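Local coordinates for protein GphF Dehydratase 1 (Archangium violaceum, PDB 6MBH) that is a dehydratase domain of the gephyronic acid polyketide synthase, here an isomerase-inactive variant, that probably removes water from beta-hydroxyacyl intermediates during chain extension, at residues A[188-193]-A[238-243]; A[181-186]-A[200-205]; A[232-237]-A[272-277]; A[36-41]-A[48-53]. All coordinates share one frame; numbering follows the deposited sequence. Where two conformers were deposited one is given.

How the interactions relate
Interactions 2 and 4 are fully buried, whereas interactions 1 and 3 each have one flank near the surface. Interaction 2 is purely apolar, packing strand 178-184 under helix 200-214; interaction 1 lies next to it, where residues 238-243 lead into the neighbouring strand 241-248, and is mediated largely by water and an arginine. Interaction 3, farther along the same half of the double hot-dog fold, is a backbone-bonded strand pair with one apolar and one charged face. Interaction 4 belongs to the other half and relies on side-chain hydrogen bonds in the interior. It touches interaction 2 where Pro200 meets Tyr37 and Val52, so the two helix starts adjoin.

Interaction 1 (A[188-193]-A[238-243]); sequences EEAQES and GVREVR
Ser193 and Gly238 form the close end of this contact, where the turn after helix 187-191 meets the approach to strand 241-248. Gly238 CA lies 3.4 Å from Ser193 O in a CA-H...O contact, and Ser193 CB rests 3.7 Å from Val239 O. Here the backbone and the serine CB pack against backbone, with a water filling the joint: it donates to Ser193 O and, at 2.6 Å, to Val239 O.

The other end is the solvent side, carried by the exposed Arg240. Its chain bends at chi3 (72°), which swings the guanidinium over the last turn of the helix. Ala190 O then sits above the middle of the flat group, 3.3 Å from Arg240 CZ, so the carbonyl meets a face and not the N-H bonds. A second water lies in the guanidinium plane and accepts from Arg240 NE at 3.1 Å; it also donates to Gly238 O at 2.7 Å and hydrogen-bonds Ser193 OG at 2.6 Å.

The two segments are thus joined by shared waters and by a cation lying over a carbonyl. The positive charge near the C-terminal end of the helix would probably be favourable electrostatically, and the clear hydrogen bonds linking the segments run through the two waters.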
loop_
_atom_site.group_PDB
_atom_site.type_symbol
_atom_site.label_atom_id
_atom_site.label_comp_id
_atom_site.label_asym_id
_atom_site.label_seq_id
_atom_site.Cartn_x
_atom_site.Cartn_y
_atom_site.Cartn_z
ATOM N N GLU A 188 -17.680 1.606 -3.684
ATOM C CA GLU A 188 -17.069 2.892 -3.937
ATOM C C GLU A 188 -15.624 2.726 -4.379
ATOM O O GLU A 188 -15.152 3.453 -5.253
ATOM C CB GLU A 188 -17.163 3.734 -2.676
ATOM C CG GLU A 188 -16.581 5.077 -2.790
ATOM C CD GLU A 188 -16.927 5.942 -1.573
ATOM O OE1 GLU A 188 -16.462 7.110 -1.512
ATOM O OE2 GLU A 188 -17.671 5.450 -0.683
ATOM N N GLU A 189 -14.922 1.749 -3.817
ATOM C CA GLU A 189 -13.526 1.552 -4.182
ATOM C C GLU A 189 -13.396 1.147 -5.641
ATOM O O GLU A 189 -12.496 1.637 -6.346
ATOM C CB GLU A 189 -12.893 0.524 -3.242
ATOM C CG GLU A 189 -12.632 1.122 -1.817
ATOM C CD GLU A 189 -13.923 1.385 -1.025
ATOM O OE1 GLU A 189 -14.791 0.491 -1.069
ATOM O OE2 GLU A 189 -14.049 2.466 -0.387
ATOM N N ALA A 190 -14.248 0.224 -6.101
ATOM C CA ALA A 190 -14.270 -0.104 -7.527
ATOM C C ALA A 190 -14.564 1.135 -8.372
ATOM O O ALA A 190 -13.873 1.404 -9.368
ATOM C CB ALA A 190 -15.312 -1.204 -7.818
ATOM N N GLN A 191 -15.606 1.893 -7.998
ATOM C CA GLN A 191 -16.042 3.051 -8.791
ATOM C C GLN A 191 -14.924 4.084 -8.938
ATOM O O GLN A 191 -14.797 4.707 -10.001
ATOM C CB GLN A 191 -17.319 3.701 -8.169
ATOM C CG GLN A 191 -17.986 4.815 -8.964
ATOM C CD GLN A 191 -18.521 4.383 -10.356
ATOM O OE1 GLN A 191 -18.932 3.243 -10.555
ATOM N NE2 GLN A 191 -18.506 5.303 -11.313
ATOM N N GLU A 192 -14.072 4.242 -7.912
ATOM C CA GLU A 192 -13.047 5.272 -7.941
ATOM C C GLU A 192 -11.666 4.723 -8.321
ATOM O O GLU A 192 -10.692 5.463 -8.269
ATOM C CB GLU A 192 -12.978 5.963 -6.563
ATOM C CG GLU A 192 -12.357 5.075 -5.521
ATOM C CD GLU A 192 -12.494 5.597 -4.053
ATOM O OE1 GLU A 192 -12.014 4.847 -3.144
ATOM O OE2 GLU A 192 -13.080 6.714 -3.812
ATOM N N SER A 193 -11.570 3.452 -8.725
ATOM C CA SER A 193 -10.252 2.840 -8.945
ATOM C C SER A 193 -9.447 3.550 -10.034
ATOM O O SER A 193 -8.224 3.619 -9.921
ATOM C CB SER A 193 -10.379 1.346 -9.254
ATOM O OG SER A 193 -11.187 1.111 -10.397
ATOM N N GLY A 238 -4.945 2.030 -12.563
ATOM C CA GLY A 238 -6.380 2.041 -12.258
ATOM C C GLY A 238 -7.044 0.682 -12.298
ATOM O O GLY A 238 -8.241 0.654 -12.438
ATOM N N VAL A 239 -6.307 -0.387 -11.985
ATOM C CA VAL A 239 -6.928 -1.712 -11.984
ATOM C C VAL A 239 -7.841 -1.843 -10.762
ATOM O O VAL A 239 -7.694 -1.130 -9.756
ATOM C CB VAL A 239 -5.891 -2.862 -12.016
ATOM C CG1 VAL A 239 -4.903 -2.667 -13.163
ATOM C CG2 VAL A 239 -5.182 -3.056 -10.655
ATOM N N ARG A 240 -8.842 -2.732 -10.879
ATOM C CA ARG A 240 -9.753 -3.005 -9.765
ATOM C C ARG A 240 -9.885 -4.478 -9.452
ATOM O O ARG A 240 -10.605 -4.828 -8.493
ATOM C CB ARG A 240 -11.152 -2.424 -10.020
ATOM C CG ARG A 240 -11.839 -3.039 -11.185
ATOM C CD ARG A 240 -13.281 -2.478 -11.447
ATOM N NE ARG A 240 -13.235 -1.111 -11.979
ATOM C CZ ARG A 240 -14.300 -0.327 -12.152
ATOM N NH1 ARG A 240 -15.539 -0.750 -11.824
ATOM N NH2 ARG A 240 -14.138 0.908 -12.632
ATOM N N GLU A 241 -9.168 -5.350 -10.181
ATOM C CA GLU A 241 -9.305 -6.787 -9.960
ATOM C C GLU A 241 -8.009 -7.423 -10.441
ATOM O O GLU A 241 -7.570 -7.134 -11.567
ATOM C CB GLU A 241 -10.524 -7.369 -10.717
ATOM C CG GLU A 241 -10.805 -8.854 -10.368
ATOM C CD GLU A 241 -12.036 -9.467 -11.032
ATOM O OE1 GLU A 241 -12.616 -8.821 -11.948
ATOM O OE2 GLU A 241 -12.399 -10.628 -10.657
ATOM N N VAL A 242 -7.389 -8.255 -9.592
ATOM C CA VAL A 242 -6.148 -8.939 -9.956
ATOM C C VAL A 242 -6.159 -10.374 -9.416
ATOM O O VAL A 242 -6.861 -10.701 -8.439
ATOM C CB VAL A 242 -4.872 -8.216 -9.430
ATOM C CG1 VAL A 242 -4.701 -6.804 -10.060
ATOM C CG2 VAL A 242 -4.878 -8.072 -7.859
ATOM N N ARG A 243 -5.233 -11.179 -9.955
ATOM C CA ARG A 243 -4.800 -12.403 -9.310
ATOM C C ARG A 243 -3.360 -12.183 -8.891
ATOM O O ARG A 243 -2.579 -11.617 -9.653
ATOM C CB ARG A 243 -4.918 -13.632 -10.238
ATOM C CG ARG A 243 -6.395 -14.000 -10.490
ATOM C CD ARG A 243 -6.559 -15.391 -11.194
ATOM N NE ARG A 243 -7.891 -15.507 -11.791
ATOM C CZ ARG A 243 -8.953 -16.026 -11.170
ATOM N NH1 ARG A 243 -8.847 -16.490 -9.935
ATOM N NH2 ARG A 243 -10.126 -16.081 -11.791
HETATM O O HOH W 1 -6.567 1.165 -9.127
HETATM O O HOH W 2 -10.935 0.673 -12.913
#

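Interaction 2 (A[181-186]-A[200-205]); sequences GHVCLQ and PALLDA
Val183 overlaps Ala205 and Leu202 chiefly through CG1, which comes within 3.5 Å of Ala205 CB, tighter than usual van der Waals contact, and within 3.9 Å of Leu202 CG. With CG1 anti to the backbone N (chi1 164°), this branch reaches across to the helix, while CG2 keeps a longer contact, 3.9 Å, with Ala205 CB. The alanine methyl is therefore met by both branches of the valine.

Two residues farther on, just beyond the strand, Leu185 repeats the approach nearer the start of the helix. Its two methyls divide the work. CD2 presses on Ala201 CB at 3.8 Å and also lies close to the backbone at Leu202, whereas CD1 reaches Leu202 CB at 4.1 Å. The leucine side chains meet at about a right angle, so contact is made by branch ends against the base of the other chain and not lengthwise. Leu202 itself lies between the two strand-side residues, offering CB to Leu185 and CG to Val183. The small side chains Ala201 and Ala205, one helical turn apart, are consistent with the close approach of segment 181-186.

The contact is wholly apolar and buried, as expected where the central helix of a hot-dog fold lies on its curved sheet. Val242, on neighbouring strand 241-248, touches both Val183 and Leu202 and continues the layer. Beyond the helix, Pro200 and Leu203 pack on helix 52-65, the corresponding helix of the other hot-dog half, while strand 169-175 adjoins strand 178-184 within the sheet.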
loop_
_atom_site.group_PDB
_atom_site.type_symbol
_atom_site.label_atom_id
_atom_site.label_comp_id
_atom_site.label_asym_id
_atom_site.label_seq_id
_atom_site.Cartn_x
_atom_site.Cartn_y
_atom_site.Cartn_z
ATOM N N GLY A 181 -3.793 -15.555 -4.804
ATOM C CA GLY A 181 -5.028 -14.952 -4.328
ATOM C C GLY A 181 -5.781 -14.313 -5.496
ATOM O O GLY A 181 -5.207 -14.029 -6.559
ATOM N N HIS A 182 -7.092 -14.159 -5.340
ATOM C CA HIS A 182 -7.925 -13.423 -6.286
ATOM C C HIS A 182 -8.510 -12.269 -5.483
ATOM O O HIS A 182 -9.090 -12.506 -4.418
ATOM C CB HIS A 182 -9.045 -14.327 -6.784
ATOM C CG HIS A 182 -10.015 -13.635 -7.688
ATOM N ND1 HIS A 182 -11.278 -14.126 -7.939
ATOM C CD2 HIS A 182 -9.889 -12.510 -8.427
ATOM C CE1 HIS A 182 -11.914 -13.290 -8.757
ATOM N NE2 HIS A 182 -11.077 -12.326 -9.099
ATOM N N VAL A 183 -8.209 -11.044 -5.887
ATOM C CA VAL A 183 -8.591 -9.830 -5.175
ATOM C C VAL A 183 -9.500 -9.024 -6.103
ATOM O O VAL A 183 -9.173 -8.854 -7.279
ATOM C CB VAL A 183 -7.327 -9.045 -4.795
ATOM C CG1 VAL A 183 -7.720 -7.623 -4.428
ATOM C CG2 VAL A 183 -6.635 -9.780 -3.597
ATOM N N CYS A 184 -10.671 -8.594 -5.616
ATOM C CA CYS A 184 -11.586 -7.805 -6.439
ATOM C C CYS A 184 -12.171 -6.664 -5.600
ATOM O O CYS A 184 -12.684 -6.919 -4.506
ATOM C CB CYS A 184 -12.723 -8.685 -6.941
ATOM S SG CYS A 184 -13.761 -7.944 -8.239
ATOM N N LEU A 185 -12.111 -5.415 -6.102
ATOM C CA LEU A 185 -12.845 -4.333 -5.457
ATOM C C LEU A 185 -14.300 -4.288 -5.903
ATOM O O LEU A 185 -14.643 -4.565 -7.045
ATOM C CB LEU A 185 -12.200 -2.984 -5.770
ATOM C CG LEU A 185 -10.704 -2.905 -5.459
ATOM C CD1 LEU A 185 -10.251 -1.544 -6.007
ATOM C CD2 LEU A 185 -10.448 -2.990 -3.938
ATOM N N GLN A 186 -15.151 -3.819 -5.004
ATOM C CA GLN A 186 -16.513 -3.500 -5.386
ATOM C C GLN A 186 -16.849 -2.160 -4.742
ATOM O O GLN A 186 -15.999 -1.519 -4.139
ATOM C CB GLN A 186 -17.504 -4.618 -4.984
ATOM C CG GLN A 186 -17.583 -5.862 -5.940
ATOM C CD GLN A 186 -18.903 -6.615 -5.749
ATOM O OE1 GLN A 186 -19.550 -6.454 -4.721
ATOM N NE2 GLN A 186 -19.323 -7.390 -6.745
ATOM N N PRO A 200 -5.099 1.828 -3.109
ATOM C CA PRO A 200 -4.592 1.297 -1.832
ATOM C C PRO A 200 -5.399 0.155 -1.294
ATOM O O PRO A 200 -4.798 -0.719 -0.692
ATOM C CB PRO A 200 -4.677 2.504 -0.895
ATOM C CG PRO A 200 -4.507 3.700 -1.798
ATOM C CD PRO A 200 -5.178 3.289 -3.137
ATOM N N ALA A 201 -6.738 0.118 -1.501
ATOM C CA ALA A 201 -7.521 -1.013 -1.003
ATOM C C ALA A 201 -7.163 -2.295 -1.762
ATOM O O ALA A 201 -7.239 -3.388 -1.192
ATOM C CB ALA A 201 -9.000 -0.757 -1.168
ATOM N N LEU A 202 -6.769 -2.181 -3.045
ATOM C CA LEU A 202 -6.410 -3.383 -3.780
ATOM C C LEU A 202 -5.016 -3.883 -3.372
ATOM O O LEU A 202 -4.827 -5.092 -3.153
ATOM C CB LEU A 202 -6.495 -3.107 -5.291
ATOM C CG LEU A 202 -6.302 -4.369 -6.152
ATOM C CD1 LEU A 202 -7.131 -4.220 -7.380
ATOM C CD2 LEU A 202 -4.856 -4.368 -6.570
ATOM N N LEU A 203 -4.052 -2.951 -3.202
ATOM C CA LEU A 203 -2.710 -3.362 -2.772
ATOM C C LEU A 203 -2.758 -3.891 -1.342
ATOM O O LEU A 203 -2.118 -4.915 -1.028
ATOM C CB LEU A 203 -1.706 -2.196 -2.912
ATOM C CG LEU A 203 -0.248 -2.646 -2.615
ATOM C CD1 LEU A 203 0.243 -3.870 -3.482
ATOM C CD2 LEU A 203 0.717 -1.488 -2.721
ATOM N N ASP A 204 -3.566 -3.252 -0.478
ATOM C CA ASP A 204 -3.703 -3.760 0.877
ATOM C C ASP A 204 -4.253 -5.171 0.852
ATOM O O ASP A 204 -3.883 -6.004 1.666
ATOM C CB ASP A 204 -4.662 -2.874 1.695
ATOM C CG ASP A 204 -5.034 -3.519 3.039
ATOM O OD1 ASP A 204 -4.166 -3.466 3.949
ATOM O OD2 ASP A 204 -6.176 -4.056 3.147
ATOM N N ALA A 205 -5.235 -5.444 -0.022
ATOM C CA ALA A 205 -5.772 -6.811 -0.096
ATOM C C ALA A 205 -4.698 -7.835 -0.476
ATOM O O ALA A 205 -4.705 -8.967 0.034
ATOM C CB ALA A 205 -6.920 -6.851 -1.114
#

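Interaction 3 (A[232-237]-A[272-277]); sequences IELRAR and RLVASV
Residues Glu233 and Ser276 form a hydrogen-bonded pair between antiparallel strands 232-234 and 273-277, whose axes run at 170° and approach to 4.7 Å. Each backbone N donates to the other's O at 2.9 Å, in the carbonyl plane. The next link, from Arg235 N to Val274 O, is shorter at 2.6 Å and reaches the oxygen from 26° off its carbonyl plane. Val274 and Ala275 both face Leu266 on the adjoining strand, a classic beta bulge that alters the regular alternation here.

On the inner face Leu234 extends CD1 to Ala275 CB, 3.8 Å away, and Ile232 CG1 meets Val277 CG2 more distantly. Ile232 and Leu234 also touch helix 52-65 through Leu55 and Leu59, so this face is part of the apolar core.

The other face carries Glu233 and Ser276, and Arg235, just past the strand end, reaches along it. With Arg235 CG anti to its carbonyl carbon (chi1 -60°) and the chain extended to NE, the guanidinium passes over Leu273, whose CD2 lies over one of its faces, 3.5 Å from Arg235 NE. Arg235 NH2 forms a salt bridge with Glu233 OE1 at 3.3 Å; the main partner of Glu233 is Arg231, which meets its OE2, and Asp136 takes NH1 of Arg235. A water in the guanidinium plane accepts from Arg235 NE at 3.0 Å and donates to Glu233 O.

The strand pair thus separates its chemistry by face. Apolar contacts line the helix side, while a chain of alternating charges along the other would probably restrain the guanidinium of Arg235 beside Leu273.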
loop_
_atom_site.group_PDB
_atom_site.type_symbol
_atom_site.label_atom_id
_atom_site.label_comp_id
_atom_site.label_asym_id
_atom_site.label_seq_id
_atom_site.Cartn_x
_atom_site.Cartn_y
_atom_site.Cartn_z
ATOM N N ILE A 232 8.848 -1.389 -6.006
ATOM C CA ILE A 232 7.513 -1.604 -6.573
ATOM C C ILE A 232 7.584 -1.166 -8.022
ATOM O O ILE A 232 8.094 -0.082 -8.306
ATOM C CB ILE A 232 6.432 -0.793 -5.840
ATOM C CG1 ILE A 232 6.301 -1.233 -4.416
ATOM C CG2 ILE A 232 5.088 -0.997 -6.484
ATOM C CD1 ILE A 232 5.587 -0.109 -3.560
ATOM N N GLU A 233 7.135 -2.022 -8.944
ATOM C CA GLU A 233 7.054 -1.623 -10.364
ATOM C C GLU A 233 5.587 -1.741 -10.755
ATOM O O GLU A 233 4.979 -2.793 -10.521
ATOM C CB GLU A 233 7.905 -2.512 -11.296
ATOM C CG GLU A 233 9.403 -2.432 -11.115
ATOM C CD GLU A 233 10.190 -3.345 -12.065
ATOM O OE1 GLU A 233 9.546 -4.074 -12.844
ATOM O OE2 GLU A 233 11.448 -3.313 -12.022
ATOM N N LEU A 234 4.993 -0.681 -11.323
ATOM C CA LEU A 234 3.600 -0.717 -11.770
ATOM C C LEU A 234 3.520 -0.562 -13.284
ATOM O O LEU A 234 3.948 0.453 -13.829
ATOM C CB LEU A 234 2.801 0.409 -11.133
ATOM C CG LEU A 234 1.298 0.385 -11.428
ATOM C CD1 LEU A 234 0.612 -0.824 -10.725
ATOM C CD2 LEU A 234 0.619 1.657 -10.919
ATOM N N ARG A 235 2.963 -1.576 -13.949
ATOM C CA ARG A 235 2.913 -1.626 -15.432
ATOM C C ARG A 235 1.561 -1.222 -16.009
ATOM O O ARG A 235 1.510 -1.031 -17.207
ATOM C CB ARG A 235 3.214 -3.037 -15.929
ATOM C CG ARG A 235 4.580 -3.535 -15.508
ATOM C CD ARG A 235 4.944 -4.882 -16.057
ATOM N NE ARG A 235 6.219 -5.235 -15.489
ATOM C CZ ARG A 235 7.306 -5.536 -16.170
ATOM N NH1 ARG A 235 7.248 -5.760 -17.466
ATOM N NH2 ARG A 235 8.461 -5.612 -15.550
ATOM N N ALA A 236 0.511 -1.190 -15.205
ATOM C CA ALA A 236 -0.829 -0.808 -15.685
ATOM C C ALA A 236 -1.494 -0.007 -14.571
ATOM O O ALA A 236 -1.276 -0.359 -13.438
ATOM C CB ALA A 236 -1.613 -2.036 -16.013
ATOM N N ARG A 237 -2.348 0.955 -14.911
ATOM C CA ARG A 237 -2.940 1.822 -13.868
ATOM C C ARG A 237 -4.447 1.659 -13.735
ATOM O O ARG A 237 -5.093 1.229 -14.669
ATOM C CB ARG A 237 -2.781 3.305 -14.207
ATOM C CG ARG A 237 -1.583 3.648 -15.065
ATOM C CD ARG A 237 -0.287 3.543 -14.323
ATOM N NE ARG A 237 0.775 4.049 -15.168
ATOM C CZ ARG A 237 1.004 5.316 -15.411
ATOM N NH1 ARG A 237 2.030 5.660 -16.166
ATOM N NH2 ARG A 237 0.211 6.233 -14.897
ATOM N N ARG A 272 -1.703 -10.771 -17.636
ATOM C CA ARG A 272 -0.594 -9.864 -17.937
ATOM C C ARG A 272 -0.111 -9.288 -16.599
ATOM O O ARG A 272 -0.916 -8.966 -15.751
ATOM C CB ARG A 272 -1.075 -8.745 -18.844
ATOM C CG ARG A 272 -0.032 -7.940 -19.518
ATOM C CD ARG A 272 -0.681 -6.891 -20.465
ATOM N NE ARG A 272 -1.922 -7.306 -21.143
ATOM C CZ ARG A 272 -2.103 -7.308 -22.460
ATOM N NH1 ARG A 272 -1.100 -6.966 -23.296
ATOM N NH2 ARG A 272 -3.292 -7.654 -22.972
ATOM N N LEU A 273 1.193 -9.152 -16.426
ATOM C CA LEU A 273 1.688 -8.611 -15.159
ATOM C C LEU A 273 1.316 -7.130 -14.999
ATOM O O LEU A 273 1.541 -6.344 -15.933
ATOM C CB LEU A 273 3.208 -8.783 -15.134
ATOM C CG LEU A 273 3.994 -8.339 -13.906
ATOM C CD1 LEU A 273 3.635 -9.126 -12.642
ATOM C CD2 LEU A 273 5.519 -8.473 -14.219
ATOM N N VAL A 274 0.768 -6.759 -13.820
ATOM C CA VAL A 274 0.341 -5.387 -13.510
ATOM C C VAL A 274 1.330 -4.715 -12.571
ATOM O O VAL A 274 1.660 -3.527 -12.728
ATOM C CB VAL A 274 -1.080 -5.423 -12.881
ATOM C CG1 VAL A 274 -1.425 -4.098 -12.188
ATOM C CG2 VAL A 274 -2.111 -5.675 -14.039
ATOM N N ALA A 275 1.818 -5.474 -11.593
ATOM C CA ALA A 275 2.687 -4.868 -10.600
ATOM C C ALA A 275 3.567 -5.927 -9.963
ATOM O O ALA A 275 3.166 -7.102 -9.799
ATOM C CB ALA A 275 1.890 -4.147 -9.510
ATOM N N SER A 276 4.738 -5.480 -9.515
ATOM C CA SER A 276 5.583 -6.385 -8.739
ATOM C C SER A 276 6.034 -5.662 -7.474
ATOM O O SER A 276 6.297 -4.456 -7.516
ATOM C CB SER A 276 6.766 -6.882 -9.576
ATOM O OG SER A 276 7.534 -5.786 -9.997
ATOM N N VAL A 277 6.095 -6.381 -6.353
ATOM C CA VAL A 277 6.579 -5.855 -5.068
ATOM C C VAL A 277 7.716 -6.761 -4.621
ATOM O O VAL A 277 7.491 -7.960 -4.409
ATOM C CB VAL A 277 5.468 -5.836 -3.992
ATOM C CG1 VAL A 277 6.022 -5.313 -2.656
ATOM C CG2 VAL A 277 4.318 -4.958 -4.499
HETATM O O HOH W 3 5.664 -5.112 -12.572
#

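Interaction 4 (A[36-41]-A[48-53]); sequences AYLGEH and VVPGVT. Unlike the reference sequence in segment 48-53: Pro50 (reference Leu).
Hydrogen bonds at two places tie Tyr37 and His41 to segment 48-53. Tyr37 OH donates to Thr53 OG1 at 2.8 Å, and that hydroxyl in turn donates to Pro50 O at 2.9 Å, an oxygen that also accepts from Thr53 N. At the other end His41 CG stands anti to the backbone N (chi1 180°), carrying the ring out toward Val48 and Pro50. His41 ND1 donates to Val48 O at 2.9 Å with a nearly straight bond (172°); the acceptor lies in the imidazole plane, although the nitrogen is well off the carbonyl plane. Val48 N returns a backbone bond to His41 O at 3.2 Å.

A CH-pi contact adds to this: CB of Pro50, one of the two engineered residues of this variant (leucine in the reference sequence), stands 4.3 Å from the centroid of the His41 ring, 23° off its normal. The ring of Tyr162 also meets the imidazole.

Apolar packing fills the middle. Leu38 CD2 touches Pro50 CD at 3.9 Å and Val49 CG1 at 4.0 Å, while Pro50 CG comes to the edge of the Tyr37 ring.

His41 takes the place of the histidine of the HxxxGxxxxP motif, catalytic in polyketide dehydratases, consistent with an active-site role; the proline at its far end is supplied here by the engineered Pro50. Gripped at ND1, with Pro50 CB over one face toward its rim, the imidazole is held in rotation with NE2 turned from Val48 O, while the Tyr37-Thr53-Pro50 hydrogen-bond chain links the 3-10 segment 36-39 to the first residues of helix 52-65.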
loop_
_atom_site.group_PDB
_atom_site.type_symbol
_atom_site.label_atom_id
_atom_site.label_comp_id
_atom_site.label_asym_id
_atom_site.label_seq_id
_atom_site.Cartn_x
_atom_site.Cartn_y
_atom_site.Cartn_z
ATOM N N ALA A 36 -12.818 7.296 1.758
ATOM C CA ALA A 36 -13.583 6.582 2.789
ATOM C C ALA A 36 -12.848 5.350 3.326
ATOM O O ALA A 36 -13.088 4.975 4.504
ATOM C CB ALA A 36 -14.922 6.123 2.227
ATOM N N TYR A 37 -11.943 4.732 2.517
ATOM C CA TYR A 37 -11.255 3.537 3.027
ATOM C C TYR A 37 -10.421 3.871 4.247
ATOM O O TYR A 37 -10.129 2.968 5.047
ATOM C CB TYR A 37 -10.372 2.805 1.952
ATOM C CG TYR A 37 -9.015 3.437 1.722
ATOM C CD1 TYR A 37 -7.918 3.032 2.446
ATOM C CD2 TYR A 37 -8.858 4.465 0.784
ATOM C CE1 TYR A 37 -6.661 3.614 2.229
ATOM C CE2 TYR A 37 -7.639 5.053 0.567
ATOM C CZ TYR A 37 -6.544 4.654 1.302
ATOM O OH TYR A 37 -5.303 5.301 1.145
ATOM N N LEU A 38 -10.042 5.147 4.418
ATOM C CA LEU A 38 -9.227 5.515 5.565
ATOM C C LEU A 38 -9.980 5.382 6.881
ATOM O O LEU A 38 -9.340 5.324 7.927
ATOM C CB LEU A 38 -8.714 6.937 5.399
ATOM C CG LEU A 38 -7.694 7.136 4.263
ATOM C CD1 LEU A 38 -7.423 8.667 4.201
ATOM C CD2 LEU A 38 -6.372 6.358 4.512
ATOM N N GLY A 39 -11.298 5.335 6.863
ATOM C CA GLY A 39 -12.028 5.137 8.113
ATOM C C GLY A 39 -12.230 3.684 8.506
ATOM O O GLY A 39 -12.871 3.411 9.543
ATOM N N GLU A 40 -11.629 2.744 7.751
ATOM C CA GLU A 40 -11.913 1.322 7.955
ATOM C C GLU A 40 -10.656 0.530 8.279
ATOM O O GLU A 40 -10.640 -0.683 8.106
ATOM C CB GLU A 40 -12.640 0.751 6.730
ATOM C CG GLU A 40 -14.054 1.390 6.654
ATOM C CD GLU A 40 -15.176 0.493 6.163
ATOM O OE1 GLU A 40 -14.989 -0.740 5.893
ATOM O OE2 GLU A 40 -16.296 1.065 6.045
ATOM N N HIS A 41 -9.604 1.195 8.727
ATOM C CA HIS A 41 -8.380 0.509 9.133
ATOM C C HIS A 41 -7.992 1.018 10.513
ATOM O O HIS A 41 -7.843 2.235 10.693
ATOM C CB HIS A 41 -7.238 0.789 8.169
ATOM C CG HIS A 41 -5.982 0.094 8.588
ATOM N ND1 HIS A 41 -4.884 0.767 9.064
ATOM C CD2 HIS A 41 -5.715 -1.223 8.747
ATOM C CE1 HIS A 41 -3.951 -0.102 9.414
ATOM N NE2 HIS A 41 -4.422 -1.318 9.204
ATOM N N VAL A 48 -5.791 4.424 11.866
ATOM C CA VAL A 48 -4.385 4.628 11.490
ATOM C C VAL A 48 -4.280 4.538 9.974
ATOM O O VAL A 48 -4.876 3.635 9.384
ATOM C CB VAL A 48 -3.454 3.585 12.139
ATOM C CG1 VAL A 48 -2.054 3.711 11.570
ATOM C CG2 VAL A 48 -3.382 3.780 13.644
ATOM N N VAL A 49 -3.553 5.473 9.342
ATOM C CA VAL A 49 -3.469 5.471 7.871
ATOM C C VAL A 49 -2.581 4.312 7.445
ATOM O O VAL A 49 -1.460 4.213 7.960
ATOM C CB VAL A 49 -2.888 6.776 7.363
ATOM C CG1 VAL A 49 -2.606 6.621 5.839
ATOM C CG2 VAL A 49 -3.835 7.942 7.696
ATOM N N PRO A 50 -3.041 3.405 6.588
ATOM C CA PRO A 50 -2.215 2.236 6.221
ATOM C C PRO A 50 -1.080 2.655 5.306
ATOM O O PRO A 50 -1.222 3.583 4.510
ATOM C CB PRO A 50 -3.189 1.300 5.490
ATOM C CG PRO A 50 -4.301 2.143 5.038
ATOM C CD PRO A 50 -4.361 3.400 5.965
ATOM N N GLY A 51 0.067 1.962 5.418
ATOM C CA GLY A 51 1.236 2.365 4.651
ATOM C C GLY A 51 1.047 2.261 3.135
ATOM O O GLY A 51 1.679 3.016 2.384
ATOM N N VAL A 52 0.119 1.422 2.672
ATOM C CA VAL A 52 -0.167 1.405 1.215
ATOM C C VAL A 52 -0.562 2.801 0.686
ATOM O O VAL A 52 -0.377 3.098 -0.502
ATOM C CB VAL A 52 -1.265 0.374 0.858
ATOM C CG1 VAL A 52 -0.723 -1.057 1.012
ATOM C CG2 VAL A 52 -2.536 0.527 1.744
ATOM N N THR A 53 -1.120 3.660 1.540
ATOM C CA THR A 53 -1.418 5.052 1.170
ATOM C C THR A 53 -0.183 5.768 0.619
ATOM O O THR A 53 -0.214 6.435 -0.436
ATOM C CB THR A 53 -1.967 5.801 2.411
ATOM O OG1 THR A 53 -3.136 5.118 2.911
ATOM C CG2 THR A 53 -2.349 7.211 2.078
HETATM O O HOH W 4 -7.134 4.268 7.948
#